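Local coordinates for NOL1/NOP2/sun family protein (Enterococcus faecium, PDB 3M4X) that probably methylates cytosines of ribosomal RNA, as an RsmB/RsmF-type methyltransferase whose catalytic domain is joined to a PUA-like RNA-binding domain, at residues A[37-45]-A[67-75]; A[49-57]-A[80-88]. All coordinates share one frame; numbering follows the deposited sequence.

Contact 1: A[37-45]-A[67-75]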
ATOM      1  N   LYS A  37     -13.551  13.888  -4.055  1.00 60.56           N
ATOM      2  CA  LYS A  37     -13.241  13.028  -5.192  1.00 58.05           C
ATOM      3  C   LYS A  37     -13.024  11.587  -4.739  1.00 54.65           C
ATOM      4  O   LYS A  37     -12.434  11.334  -3.686  1.00 50.04           O
ATOM      5  CB  LYS A  37     -11.982  13.528  -5.909  1.00 59.34           C
ATOM      6  CG  LYS A  37     -11.928  15.032  -6.141  1.00 62.73           C
ATOM      7  CD  LYS A  37     -13.092  15.516  -6.989  1.00 66.96           C
ATOM      8  CE  LYS A  37     -12.872  16.960  -7.404  1.00 70.36           C
ATOM      9  NZ  LYS A  37     -14.113  17.614  -7.883  1.00 64.46           N
ATOM     10  N   LYS A  38     -13.492  10.639  -5.540  1.00 55.31           N
ATOM     11  CA  LYS A  38     -13.364   9.234  -5.185  1.00 49.94           C
ATOM     12  C   LYS A  38     -12.716   8.453  -6.324  1.00 46.12           C
ATOM     13  O   LYS A  38     -12.978   8.722  -7.504  1.00 41.28           O
ATOM     14  CB  LYS A  38     -14.734   8.667  -4.817  1.00 52.68           C
ATOM     15  CG  LYS A  38     -15.413   9.443  -3.689  1.00 62.11           C
ATOM     16  CD  LYS A  38     -16.913   9.133  -3.556  1.00 70.23           C
ATOM     17  CE  LYS A  38     -17.768   9.999  -4.486  1.00 77.59           C
ATOM     18  NZ  LYS A  38     -19.233   9.661  -4.445  1.00 78.34           N
ATOM     19  N   GLY A  39     -11.857   7.497  -5.970  1.00 40.11           N
ATOM     20  CA  GLY A  39     -11.120   6.737  -6.966  1.00 32.98           C
ATOM     21  C   GLY A  39     -10.690   5.371  -6.479  1.00 35.45           C
ATOM     22  O   GLY A  39     -10.822   5.041  -5.304  1.00 38.91           O
ATOM     23  N   PHE A  40     -10.164   4.575  -7.398  1.00 34.73           N
ATOM     24  CA  PHE A  40      -9.616   3.273  -7.062  1.00 33.87           C
ATOM     25  C   PHE A  40      -8.648   2.891  -8.152  1.00 32.30           C
ATOM     26  O   PHE A  40      -8.596   3.545  -9.181  1.00 34.35           O
ATOM     27  CB  PHE A  40     -10.723   2.214  -6.935  1.00 36.87           C
ATOM     28  CG  PHE A  40     -11.460   1.933  -8.218  1.00 31.39           C
ATOM     29  CD1 PHE A  40     -11.119   0.847  -9.004  1.00 32.25           C
ATOM     30  CD2 PHE A  40     -12.514   2.747  -8.626  1.00 37.05           C
ATOM     31  CE1 PHE A  40     -11.812   0.573 -10.181  1.00 33.61           C
ATOM     32  CE2 PHE A  40     -13.211   2.487  -9.807  1.00 36.18           C
ATOM     33  CZ  PHE A  40     -12.858   1.402 -10.582  1.00 37.53           C
ATOM     34  N   ARG A  41      -7.875   1.839  -7.909  1.00 31.99           N
ATOM     35  CA  ARG A  41      -6.912   1.329  -8.880  1.00 34.81           C
ATOM     36  C   ARG A  41      -7.130  -0.150  -9.178  1.00 32.45           C
ATOM     37  O   ARG A  41      -7.550  -0.923  -8.313  1.00 26.96           O
ATOM     38  CB  ARG A  41      -5.478   1.508  -8.369  1.00 39.00           C
ATOM     39  CG  ARG A  41      -4.923   2.916  -8.469  1.00 38.86           C
ATOM     40  CD  ARG A  41      -3.502   2.966  -7.912  1.00 39.21           C
ATOM     41  NE  ARG A  41      -3.542   2.910  -6.464  1.00 40.53           N
ATOM     42  CZ  ARG A  41      -3.188   1.864  -5.727  1.00 32.94           C
ATOM     43  NH1 ARG A  41      -2.714   0.763  -6.278  1.00 27.94           N
ATOM     44  NH2 ARG A  41      -3.295   1.939  -4.415  1.00 28.07           N
ATOM     45  N   TRP A  42      -6.841  -0.529 -10.417  1.00 31.22           N
ATOM     46  CA  TRP A  42      -6.747  -1.925 -10.771  1.00 32.38           C
ATOM     47  C   TRP A  42      -5.339  -2.439 -10.455  1.00 33.78           C
ATOM     48  O   TRP A  42      -4.431  -1.663 -10.119  1.00 33.20           O
ATOM     49  CB  TRP A  42      -7.149  -2.168 -12.244  1.00 25.45           C
ATOM     50  CG  TRP A  42      -6.304  -1.468 -13.266  1.00 27.70           C
ATOM     51  CD1 TRP A  42      -6.470  -0.190 -13.737  1.00 31.95           C
ATOM     52  CD2 TRP A  42      -5.175  -2.005 -13.959  1.00 31.23           C
ATOM     53  NE1 TRP A  42      -5.513   0.092 -14.682  1.00 32.60           N
ATOM     54  CE2 TRP A  42      -4.700  -1.001 -14.829  1.00 32.50           C
ATOM     55  CE3 TRP A  42      -4.522  -3.247 -13.935  1.00 26.21           C
ATOM     56  CZ2 TRP A  42      -3.605  -1.194 -15.666  1.00 35.59           C
ATOM     57  CZ3 TRP A  42      -3.435  -3.436 -14.764  1.00 29.81           C
ATOM     58  CH2 TRP A  42      -2.986  -2.418 -15.621  1.00 33.69           C
ATOM     59  N   ASN A  43      -5.171  -3.752 -10.563  1.00 28.31           N
ATOM     60  CA  ASN A  43      -4.012  -4.434 -10.019  1.00 25.02           C
ATOM     61  C   ASN A  43      -3.258  -5.238 -11.083  1.00 28.86           C
ATOM     62  O   ASN A  43      -3.715  -6.301 -11.503  1.00 32.34           O
ATOM     63  CB  ASN A  43      -4.460  -5.338  -8.863  1.00 27.11           C
ATOM     64  CG  ASN A  43      -3.292  -5.908  -8.092  1.00 23.90           C
ATOM     65  OD1 ASN A  43      -2.155  -5.763  -8.507  1.00 26.41           O
ATOM     66  ND2 ASN A  43      -3.569  -6.564  -6.974  1.00 22.54           N
ATOM     67  N   PRO A  44      -2.104  -4.715 -11.527  1.00 28.54           N
ATOM     68  CA  PRO A  44      -1.249  -5.349 -12.541  1.00 30.07           C
ATOM     69  C   PRO A  44      -0.599  -6.624 -12.012  1.00 34.07           C
ATOM     70  O   PRO A  44      -0.056  -7.400 -12.794  1.00 32.97           O
ATOM     71  CB  PRO A  44      -0.157  -4.307 -12.812  1.00 34.29           C
ATOM     72  CG  PRO A  44      -0.563  -3.063 -12.061  1.00 31.54           C
ATOM     73  CD  PRO A  44      -1.547  -3.443 -11.021  1.00 27.34           C
ATOM     74  N   LEU A  45      -0.642  -6.834 -10.701  1.00 35.25           N
ATOM     75  CA  LEU A  45      -0.157  -8.091 -10.133  1.00 33.40           C
ATOM     76  C   LEU A  45      -1.090  -9.271 -10.424  1.00 36.77           C
ATOM     77  O   LEU A  45      -0.668 -10.430 -10.366  1.00 36.53           O
ATOM     78  CB  LEU A  45       0.059  -7.955  -8.627  1.00 29.14           C
ATOM     79  CG  LEU A  45       1.044  -6.852  -8.213  1.00 31.54           C
ATOM     80  CD1 LEU A  45       1.091  -6.718  -6.704  1.00 17.19           C
ATOM     81  CD2 LEU A  45       2.448  -7.113  -8.785  1.00 22.16           C
ATOM     82  N   SER A  67      -2.562   8.461 -11.585  1.00 34.23           N
ATOM     83  CA  SER A  67      -1.956   7.131 -11.683  1.00 37.07           C
ATOM     84  C   SER A  67      -2.358   6.387 -12.946  1.00 40.67           C
ATOM     85  O   SER A  67      -3.517   6.379 -13.323  1.00 38.23           O
ATOM     86  CB  SER A  67      -2.281   6.263 -10.459  1.00 32.48           C
ATOM     87  OG  SER A  67      -2.132   4.883 -10.776  1.00 27.67           O
ATOM     88  N   ASN A  68      -1.372   5.745 -13.560  1.00 48.74           N
ATOM     89  CA  ASN A  68      -1.519   4.846 -14.705  1.00 45.18           C
ATOM     90  C   ASN A  68      -2.585   3.766 -14.560  1.00 36.88           C
ATOM     91  O   ASN A  68      -3.031   3.197 -15.555  1.00 33.64           O
ATOM     92  CB  ASN A  68      -0.188   4.115 -14.907  1.00 49.30           C
ATOM     93  CG  ASN A  68       0.477   4.470 -16.204  1.00 61.23           C
ATOM     94  OD1 ASN A  68       1.670   4.756 -16.238  1.00 65.05           O
ATOM     95  ND2 ASN A  68      -0.291   4.456 -17.289  1.00 67.96           N
ATOM     96  N   GLU A  69      -2.959   3.460 -13.323  1.00 31.88           N
ATOM     97  CA  GLU A  69      -3.846   2.330 -13.042  1.00 33.96           C
ATOM     98  C   GLU A  69      -5.089   2.775 -12.279  1.00 32.82           C
ATOM     99  O   GLU A  69      -5.812   1.960 -11.709  1.00 34.07           O
ATOM    100  CB  GLU A  69      -3.069   1.272 -12.253  1.00 33.76           C
ATOM    101  CG  GLU A  69      -1.735   0.906 -12.928  1.00 38.62           C
ATOM    102  CD  GLU A  69      -0.624   0.555 -11.945  1.00 47.72           C
ATOM    103  OE1 GLU A  69      -0.796   0.756 -10.720  1.00 46.42           O
ATOM    104  OE2 GLU A  69       0.434   0.077 -12.406  1.00 52.99           O
ATOM    105  N   GLY A  70      -5.315   4.084 -12.268  1.00 31.90           N
ATOM    106  CA  GLY A  70      -6.404   4.671 -11.515  1.00 32.29           C
ATOM    107  C   GLY A  70      -7.631   4.996 -12.358  1.00 34.88           C
ATOM    108  O   GLY A  70      -7.541   5.312 -13.546  1.00 33.09           O
ATOM    109  N   PHE A  71      -8.781   4.918 -11.703  1.00 37.37           N
ATOM    110  CA  PHE A  71     -10.075   5.229 -12.279  1.00 36.65           C
ATOM    111  C   PHE A  71     -10.813   6.123 -11.295  1.00 32.39           C
ATOM    112  O   PHE A  71     -10.644   5.995 -10.082  1.00 29.07           O
ATOM    113  CB  PHE A  71     -10.902   3.950 -12.456  1.00 35.98           C
ATOM    114  CG  PHE A  71     -10.439   3.068 -13.576  1.00 38.45           C
ATOM    115  CD1 PHE A  71     -10.025   1.770 -13.321  1.00 33.77           C
ATOM    116  CD2 PHE A  71     -10.427   3.529 -14.881  1.00 40.29           C
ATOM    117  CE1 PHE A  71      -9.606   0.948 -14.351  1.00 37.68           C
ATOM    118  CE2 PHE A  71     -10.009   2.714 -15.919  1.00 41.76           C
ATOM    119  CZ  PHE A  71      -9.597   1.416 -15.654  1.00 38.90           C
ATOM    120  N   LEU A  72     -11.661   7.004 -11.807  1.00 38.56           N
ATOM    121  CA  LEU A  72     -12.544   7.763 -10.936  1.00 41.73           C
ATOM    122  C   LEU A  72     -13.762   6.913 -10.608  1.00 47.56           C
ATOM    123  O   LEU A  72     -14.406   6.351 -11.502  1.00 43.40           O
ATOM    124  CB  LEU A  72     -12.983   9.065 -11.603  1.00 38.92           C
ATOM    125  CG  LEU A  72     -11.844  10.053 -11.845  1.00 47.16           C
ATOM    126  CD1 LEU A  72     -12.414  11.387 -12.338  1.00 48.07           C
ATOM    127  CD2 LEU A  72     -11.016  10.249 -10.581  1.00 38.73           C
ATOM    128  N   GLY A  73     -14.077   6.810  -9.327  1.00 47.02           N
ATOM    129  CA  GLY A  73     -15.267   6.093  -8.929  1.00 44.51           C
ATOM    130  C   GLY A  73     -15.136   5.414  -7.586  1.00 43.96           C
ATOM    131  O   GLY A  73     -14.184   5.645  -6.855  1.00 44.62           O
ATOM    132  N   THR A  74     -16.110   4.572  -7.273  1.00 46.41           N
ATOM    133  CA  THR A  74     -16.191   3.911  -5.986  1.00 50.87           C
ATOM    134  C   THR A  74     -16.148   2.395  -6.172  1.00 54.52           C
ATOM    135  O   THR A  74     -16.418   1.885  -7.261  1.00 55.17           O
ATOM    136  CB  THR A  74     -17.501   4.284  -5.271  1.00 53.90           C
ATOM    137  OG1 THR A  74     -18.618   3.850  -6.063  1.00 55.70           O
ATOM    138  CG2 THR A  74     -17.588   5.782  -5.088  1.00 60.28           C
ATOM    139  N   VAL A  75     -15.814   1.685  -5.098  1.00 52.93           N
ATOM    140  CA  VAL A  75     -15.699   0.233  -5.127  1.00 50.50           C
ATOM    141  C   VAL A  75     -16.815  -0.453  -4.345  1.00 55.80           C
ATOM    142  O   VAL A  75     -17.129  -0.054  -3.224  1.00 55.81           O
ATOM    143  CB  VAL A  75     -14.365  -0.220  -4.517  1.00 47.23           C
ATOM    144  CG1 VAL A  75     -14.395  -1.709  -4.208  1.00 52.49           C
ATOM    145  CG2 VAL A  75     -13.209   0.130  -5.439  1.00 42.08           C
TER
HETATM  146  O   HOH W   1      -2.436  -0.238  -8.867  1.00 39.14           O
HETATM  147  O   HOH W   2      -5.275   2.395 -16.780  1.00 44.23           O
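Strands 39-41 and 70-72 run antiparallel, 4.6 Å apart at their closest, with Phe40 and Phe71 as the hydrogen-bonded pair: Phe40 N gives to Phe71 O and Phe71 N to Phe40 O. Two further backbone bonds flank this pair, Gly73 N to Lys38 O and Trp42 N to Glu69 O.

Phe40, Trp42 and Phe71 form an aromatic cluster. CG of Phe40 sits between its own backbone N and carbonyl carbon (chi1 65°), which lays the ring alongside the partner strand; Phe71 CB rests over one face, 4.0 Å from the ring centroid, and Val75 CG2 packs on Phe40 CB at 3.6 Å. The rings of Phe40 and Phe71 are inclined at 43°. Phe71 CE1 reaches Trp42 CD1 at 3.4 Å, while Glu69 CB lies over a face of the indole, 3.8 Å from the centroid of its five-membered ring. Water in the plane of the indole joins Trp42 NE1 to Asn68 O.

Another water accepts a hydrogen bond from Arg41 NH1 and donates to Trp42 O and Glu69 OE1, bridging charged groups that do not touch; Arg41 NE is held by Gln90. Ser67 OG accepts from Glu69 N in an ST turn within the type I turn that leads into strand 70-72. With strand 88-89 on the far side of 39-41, this is a small antiparallel sheet of the RsmF-type N-terminal domain.

Contact 2: A[49-57]-A[80-88]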
ATOM      1  N   GLY A  49      -5.808  -8.356 -14.706  1.00 35.87           N
ATOM      2  CA  GLY A  49      -6.306  -7.375 -13.767  1.00 31.95           C
ATOM      3  C   GLY A  49      -7.205  -6.334 -14.405  1.00 35.71           C
ATOM      4  O   GLY A  49      -8.330  -6.113 -13.963  1.00 40.77           O
ATOM      5  N   LEU A  50      -6.716  -5.691 -15.454  1.00 36.20           N
ATOM      6  CA  LEU A  50      -7.476  -4.623 -16.087  1.00 32.65           C
ATOM      7  C   LEU A  50      -8.690  -5.171 -16.827  1.00 32.99           C
ATOM      8  O   LEU A  50      -9.785  -4.620 -16.723  1.00 35.24           O
ATOM      9  CB  LEU A  50      -6.588  -3.813 -17.036  1.00 30.31           C
ATOM     10  CG  LEU A  50      -7.267  -2.788 -17.949  1.00 39.62           C
ATOM     11  CD1 LEU A  50      -7.925  -1.595 -17.181  1.00 28.98           C
ATOM     12  CD2 LEU A  50      -6.235  -2.279 -18.951  1.00 42.21           C
ATOM     13  N   ASP A  51      -8.497  -6.248 -17.582  1.00 33.77           N
ATOM     14  CA  ASP A  51      -9.603  -6.833 -18.337  1.00 36.24           C
ATOM     15  C   ASP A  51     -10.754  -7.174 -17.397  1.00 40.15           C
ATOM     16  O   ASP A  51     -11.919  -6.918 -17.701  1.00 40.49           O
ATOM     17  CB  ASP A  51      -9.162  -8.085 -19.102  1.00 32.58           C
ATOM     18  CG  ASP A  51     -10.314  -8.735 -19.875  1.00 44.42           C
ATOM     19  OD1 ASP A  51     -11.372  -8.097 -20.026  1.00 54.55           O
ATOM     20  OD2 ASP A  51     -10.168  -9.885 -20.335  1.00 46.67           O
HETATM   21  N   MSE A  52     -10.427  -7.755 -16.251  1.00 41.01           N
HETATM   22  CA  MSE A  52     -11.460  -8.142 -15.299  1.00 37.33           C
HETATM   23  C   MSE A  52     -12.225  -6.937 -14.753  1.00 38.51           C
HETATM   24  O   MSE A  52     -13.423  -7.014 -14.504  1.00 34.17           O
HETATM   25  CB  MSE A  52     -10.855  -8.974 -14.169  1.00 30.85           C
HETATM   26  CG  MSE A  52     -10.432 -10.385 -14.609  1.00 42.29           C
HETATM   27 SE   MSE A  52     -11.927 -11.519 -15.284  1.00 46.01          SE
HETATM   28  CE  MSE A  52     -11.803 -11.120 -17.188  1.00 27.94           C
ATOM     29  N   VAL A  53     -11.528  -5.821 -14.555  1.00 39.10           N
ATOM     30  CA  VAL A  53     -12.181  -4.605 -14.096  1.00 33.56           C
ATOM     31  C   VAL A  53     -13.062  -3.983 -15.187  1.00 36.03           C
ATOM     32  O   VAL A  53     -14.153  -3.477 -14.909  1.00 32.86           O
ATOM     33  CB  VAL A  53     -11.159  -3.574 -13.582  1.00 37.86           C
ATOM     34  CG1 VAL A  53     -11.823  -2.196 -13.406  1.00 30.27           C
ATOM     35  CG2 VAL A  53     -10.536  -4.059 -12.272  1.00 35.75           C
ATOM     36  N   GLN A  54     -12.596  -4.038 -16.430  1.00 35.83           N
ATOM     37  CA  GLN A  54     -13.339  -3.458 -17.540  1.00 40.27           C
ATOM     38  C   GLN A  54     -14.641  -4.216 -17.751  1.00 49.20           C
ATOM     39  O   GLN A  54     -15.679  -3.634 -18.081  1.00 49.06           O
ATOM     40  CB  GLN A  54     -12.487  -3.468 -18.812  1.00 42.29           C
ATOM     41  CG  GLN A  54     -11.445  -2.319 -18.857  1.00 51.95           C
ATOM     42  CD  GLN A  54     -10.433  -2.487 -19.979  1.00 49.41           C
ATOM     43  OE1 GLN A  54     -10.254  -3.582 -20.520  1.00 52.96           O
ATOM     44  NE2 GLN A  54      -9.773  -1.402 -20.337  1.00 48.88           N
ATOM     45  N   THR A  55     -14.575  -5.520 -17.526  1.00 46.28           N
ATOM     46  CA  THR A  55     -15.700  -6.410 -17.745  1.00 44.38           C
ATOM     47  C   THR A  55     -16.743  -6.347 -16.630  1.00 42.47           C
ATOM     48  O   THR A  55     -17.916  -6.124 -16.905  1.00 39.13           O
ATOM     49  CB  THR A  55     -15.206  -7.833 -17.912  1.00 46.82           C
ATOM     50  OG1 THR A  55     -14.306  -7.872 -19.024  1.00 46.75           O
ATOM     51  CG2 THR A  55     -16.372  -8.777 -18.172  1.00 60.14           C
ATOM     52  N   TYR A  56     -16.309  -6.494 -15.378  1.00 41.01           N
ATOM     53  CA  TYR A  56     -17.235  -6.606 -14.252  1.00 38.36           C
ATOM     54  C   TYR A  56     -17.494  -5.329 -13.455  1.00 49.63           C
ATOM     55  O   TYR A  56     -18.406  -5.278 -12.618  1.00 46.87           O
ATOM     56  CB  TYR A  56     -16.804  -7.754 -13.350  1.00 34.92           C
ATOM     57  CG  TYR A  56     -16.797  -9.045 -14.131  1.00 36.39           C
ATOM     58  CD1 TYR A  56     -15.605  -9.642 -14.503  1.00 29.91           C
ATOM     59  CD2 TYR A  56     -17.997  -9.623 -14.568  1.00 36.43           C
ATOM     60  CE1 TYR A  56     -15.585 -10.815 -15.242  1.00 34.01           C
ATOM     61  CE2 TYR A  56     -17.995 -10.801 -15.322  1.00 37.43           C
ATOM     62  CZ  TYR A  56     -16.784 -11.391 -15.651  1.00 38.64           C
ATOM     63  OH  TYR A  56     -16.745 -12.550 -16.384  1.00 38.87           O
ATOM     64  N   HIS A  57     -16.695  -4.300 -13.722  1.00 49.75           N
ATOM     65  CA  HIS A  57     -16.965  -2.974 -13.190  1.00 49.43           C
ATOM     66  C   HIS A  57     -17.590  -2.134 -14.317  1.00 53.64           C
ATOM     67  O   HIS A  57     -18.785  -1.847 -14.290  1.00 52.45           O
ATOM     68  CB  HIS A  57     -15.675  -2.318 -12.674  1.00 45.02           C
ATOM     69  CG  HIS A  57     -15.904  -1.248 -11.645  1.00 43.74           C
ATOM     70  ND1 HIS A  57     -16.631  -0.106 -11.906  1.00 43.26           N
ATOM     71  CD2 HIS A  57     -15.491  -1.147 -10.361  1.00 41.60           C
ATOM     72  CE1 HIS A  57     -16.670   0.646 -10.821  1.00 42.28           C
ATOM     73  NE2 HIS A  57     -15.983   0.041  -9.870  1.00 48.07           N
ATOM     74  N   PHE A  80     -16.840  -9.239  -5.879  1.00 35.33           N
ATOM     75  CA  PHE A  80     -15.707 -10.133  -6.068  1.00 41.05           C
ATOM     76  C   PHE A  80     -14.442  -9.453  -6.578  1.00 40.95           C
ATOM     77  O   PHE A  80     -13.338  -9.918  -6.266  1.00 38.33           O
ATOM     78  CB  PHE A  80     -16.082 -11.335  -6.949  1.00 35.26           C
ATOM     79  CG  PHE A  80     -16.669 -10.955  -8.260  1.00 30.85           C
ATOM     80  CD1 PHE A  80     -15.852 -10.604  -9.323  1.00 30.75           C
ATOM     81  CD2 PHE A  80     -18.038 -10.948  -8.442  1.00 37.56           C
ATOM     82  CE1 PHE A  80     -16.392 -10.238 -10.544  1.00 24.52           C
ATOM     83  CE2 PHE A  80     -18.591 -10.590  -9.668  1.00 41.25           C
ATOM     84  CZ  PHE A  80     -17.767 -10.238 -10.719  1.00 38.68           C
ATOM     85  N   LEU A  81     -14.582  -8.371  -7.353  1.00 33.73           N
ATOM     86  CA  LEU A  81     -13.386  -7.648  -7.800  1.00 34.93           C
ATOM     87  C   LEU A  81     -12.636  -7.081  -6.591  1.00 33.49           C
ATOM     88  O   LEU A  81     -11.408  -7.046  -6.560  1.00 37.02           O
ATOM     89  CB  LEU A  81     -13.721  -6.527  -8.787  1.00 31.81           C
ATOM     90  CG  LEU A  81     -14.278  -6.904 -10.162  1.00 36.10           C
ATOM     91  CD1 LEU A  81     -14.732  -5.651 -10.931  1.00 35.10           C
ATOM     92  CD2 LEU A  81     -13.291  -7.705 -10.989  1.00 34.17           C
ATOM     93  N   HIS A  82     -13.385  -6.628  -5.597  1.00 32.13           N
ATOM     94  CA  HIS A  82     -12.761  -6.125  -4.395  1.00 32.23           C
ATOM     95  C   HIS A  82     -12.228  -7.233  -3.504  1.00 32.86           C
ATOM     96  O   HIS A  82     -11.107  -7.134  -3.020  1.00 33.07           O
ATOM     97  CB  HIS A  82     -13.704  -5.241  -3.576  1.00 35.58           C
ATOM     98  CG  HIS A  82     -13.128  -4.843  -2.252  1.00 36.72           C
ATOM     99  ND1 HIS A  82     -13.248  -5.624  -1.121  1.00 44.19           N
ATOM    100  CD2 HIS A  82     -12.372  -3.778  -1.894  1.00 36.87           C
ATOM    101  CE1 HIS A  82     -12.612  -5.047  -0.118  1.00 45.28           C
ATOM    102  NE2 HIS A  82     -12.072  -3.923  -0.562  1.00 41.68           N
ATOM    103  N   GLN A  83     -13.042  -8.262  -3.265  1.00 34.24           N
ATOM    104  CA  GLN A  83     -12.634  -9.397  -2.429  1.00 36.61           C
ATOM    105  C   GLN A  83     -11.320 -10.021  -2.901  1.00 33.59           C
ATOM    106  O   GLN A  83     -10.452 -10.343  -2.092  1.00 34.44           O
ATOM    107  CB  GLN A  83     -13.734 -10.468  -2.381  1.00 40.41           C
ATOM    108  CG  GLN A  83     -13.302 -11.823  -1.790  1.00 37.04           C
ATOM    109  CD  GLN A  83     -12.813 -12.816  -2.850  1.00 40.85           C
ATOM    110  OE1 GLN A  83     -13.397 -12.915  -3.936  1.00 39.98           O
ATOM    111  NE2 GLN A  83     -11.735 -13.559  -2.535  1.00 34.21           N
ATOM    112  N   ALA A  84     -11.176 -10.170  -4.212  1.00 28.70           N
ATOM    113  CA  ALA A  84     -10.019 -10.851  -4.789  1.00 31.11           C
ATOM    114  C   ALA A  84      -8.846  -9.931  -5.056  1.00 32.59           C
ATOM    115  O   ALA A  84      -7.875 -10.355  -5.675  1.00 31.85           O
ATOM    116  CB  ALA A  84     -10.406 -11.561  -6.076  1.00 30.64           C
ATOM    117  N   GLY A  85      -8.962  -8.672  -4.634  1.00 27.19           N
ATOM    118  CA  GLY A  85      -7.873  -7.716  -4.764  1.00 24.08           C
ATOM    119  C   GLY A  85      -7.676  -7.085  -6.130  1.00 25.61           C
ATOM    120  O   GLY A  85      -6.572  -6.657  -6.453  1.00 27.76           O
ATOM    121  N   TYR A  86      -8.739  -7.015  -6.928  1.00 29.93           N
ATOM    122  CA  TYR A  86      -8.639  -6.448  -8.269  1.00 33.57           C
ATOM    123  C   TYR A  86      -8.882  -4.948  -8.239  1.00 32.16           C
ATOM    124  O   TYR A  86      -8.735  -4.260  -9.242  1.00 32.61           O
ATOM    125  CB  TYR A  86      -9.613  -7.149  -9.240  1.00 27.46           C
ATOM    126  CG  TYR A  86      -9.031  -8.426  -9.830  1.00 24.89           C
ATOM    127  CD1 TYR A  86      -8.652  -9.478  -9.016  1.00 23.93           C
ATOM    128  CD2 TYR A  86      -8.837  -8.554 -11.202  1.00 21.78           C
ATOM    129  CE1 TYR A  86      -8.091 -10.658  -9.563  1.00 28.99           C
ATOM    130  CE2 TYR A  86      -8.298  -9.705 -11.756  1.00 26.24           C
ATOM    131  CZ  TYR A  86      -7.926 -10.753 -10.933  1.00 29.97           C
ATOM    132  OH  TYR A  86      -7.391 -11.882 -11.493  1.00 29.84           O
ATOM    133  N   GLU A  87      -9.272  -4.449  -7.078  1.00 28.97           N
ATOM    134  CA  GLU A  87      -9.519  -3.026  -6.914  1.00 31.16           C
ATOM    135  C   GLU A  87      -9.087  -2.594  -5.544  1.00 33.75           C
ATOM    136  O   GLU A  87      -9.316  -3.300  -4.562  1.00 31.12           O
ATOM    137  CB  GLU A  87     -10.992  -2.686  -7.090  1.00 30.55           C
ATOM    138  CG  GLU A  87     -11.517  -3.045  -8.449  1.00 40.75           C
ATOM    139  CD  GLU A  87     -12.966  -2.689  -8.621  1.00 41.91           C
ATOM    140  OE1 GLU A  87     -13.395  -2.629  -9.782  1.00 37.55           O
ATOM    141  OE2 GLU A  87     -13.666  -2.462  -7.608  1.00 44.45           O
ATOM    142  N   TYR A  88      -8.442  -1.436  -5.501  1.00 34.95           N
ATOM    143  CA  TYR A  88      -8.082  -0.793  -4.250  1.00 38.13           C
ATOM    144  C   TYR A  88      -8.634   0.621  -4.310  1.00 38.46           C
ATOM    145  O   TYR A  88      -8.282   1.390  -5.209  1.00 36.27           O
ATOM    146  CB  TYR A  88      -6.559  -0.748  -4.074  1.00 33.48           C
ATOM    147  CG  TYR A  88      -6.145  -0.557  -2.642  1.00 37.35           C
ATOM    148  CD1 TYR A  88      -5.819  -1.649  -1.851  1.00 39.08           C
ATOM    149  CD2 TYR A  88      -6.105   0.716  -2.065  1.00 34.39           C
ATOM    150  CE1 TYR A  88      -5.457  -1.487  -0.533  1.00 43.91           C
ATOM    151  CE2 TYR A  88      -5.741   0.884  -0.741  1.00 33.97           C
ATOM    152  CZ  TYR A  88      -5.423  -0.224   0.018  1.00 42.51           C
ATOM    153  OH  TYR A  88      -5.061  -0.086   1.333  1.00 52.98           O
TER
HETATM  154  O   HOH W   3      -7.232  -5.490 -11.379  1.00 34.28           O
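Tyr86 and Leu81 present their side chains to helix 49-56, and with Tyr56 they bury more surface here than any other residue. Tyr86 lies alongside Met52, a selenomethionine, both side chains pointing the same way: CE2 of the phenol is 3.6 Å from Met52 CB and 3.7 Å from Gly49 CA. The Tyr86 hydroxyl is bonded to the carbonyl of Pro47, just ahead of the helix.

Leu81 sends its two methyls to different places on the last turn. CD2 meets the backbone of Met52, 3.6 Å from Met52 O, and CD1 packs at 3.8 Å on Tyr56 CB and near His57 N.

The third element is aromatic. CG of Phe80 stands between its backbone N and carbonyl carbon (chi1 54°), and the ring swings across to turn its edge toward the face of Tyr56, an offset edge-to-face pair with planes at 74° and centroids 5.4 Å apart. Tyr56 OH is taken up by Asp431.

Val53 CG2 packs 3.5 Å from Tyr86 O. No direct hydrogen bond crosses the interface; a water gives to Tyr86 O and, weakly, to Gly49 O. Ile433 of strand 433-441 touches both Met52 and Tyr86, so the C-terminal part of the chain adjoins this packing. Helix 80-83 ends in a Schellman motif, with Gly85 at positive phi, Tyr86 N bonded to Leu81 O and Gly85 N to His82 O, and this capped turn brings Tyr86 back against helix 49-56.

Overall arrangement
After helices 10-20 and 24-33 the chain passes strand 39-41, helix 49-56, strand 70-72, helix 80-83 and strand 88-89. Contact 1 closes the loop that holds helix 49-56; contact 2 closes the next one, which holds strand 70-72. Their segments alternate, so the two loops cross rather than nest. The contacts touch directly: Arg41 N probably bonds to Tyr88 O, and Asn43 ND2 to Gly85 O, so residues 80-88 are joined to strand 39-41 and the loop after it as well as to helix 49-56. His57 also links them, its ring stacked on Phe40 and its NE2 bonded to Thr74 O. Together they tie the helices to the small sheet within one N-terminal domain.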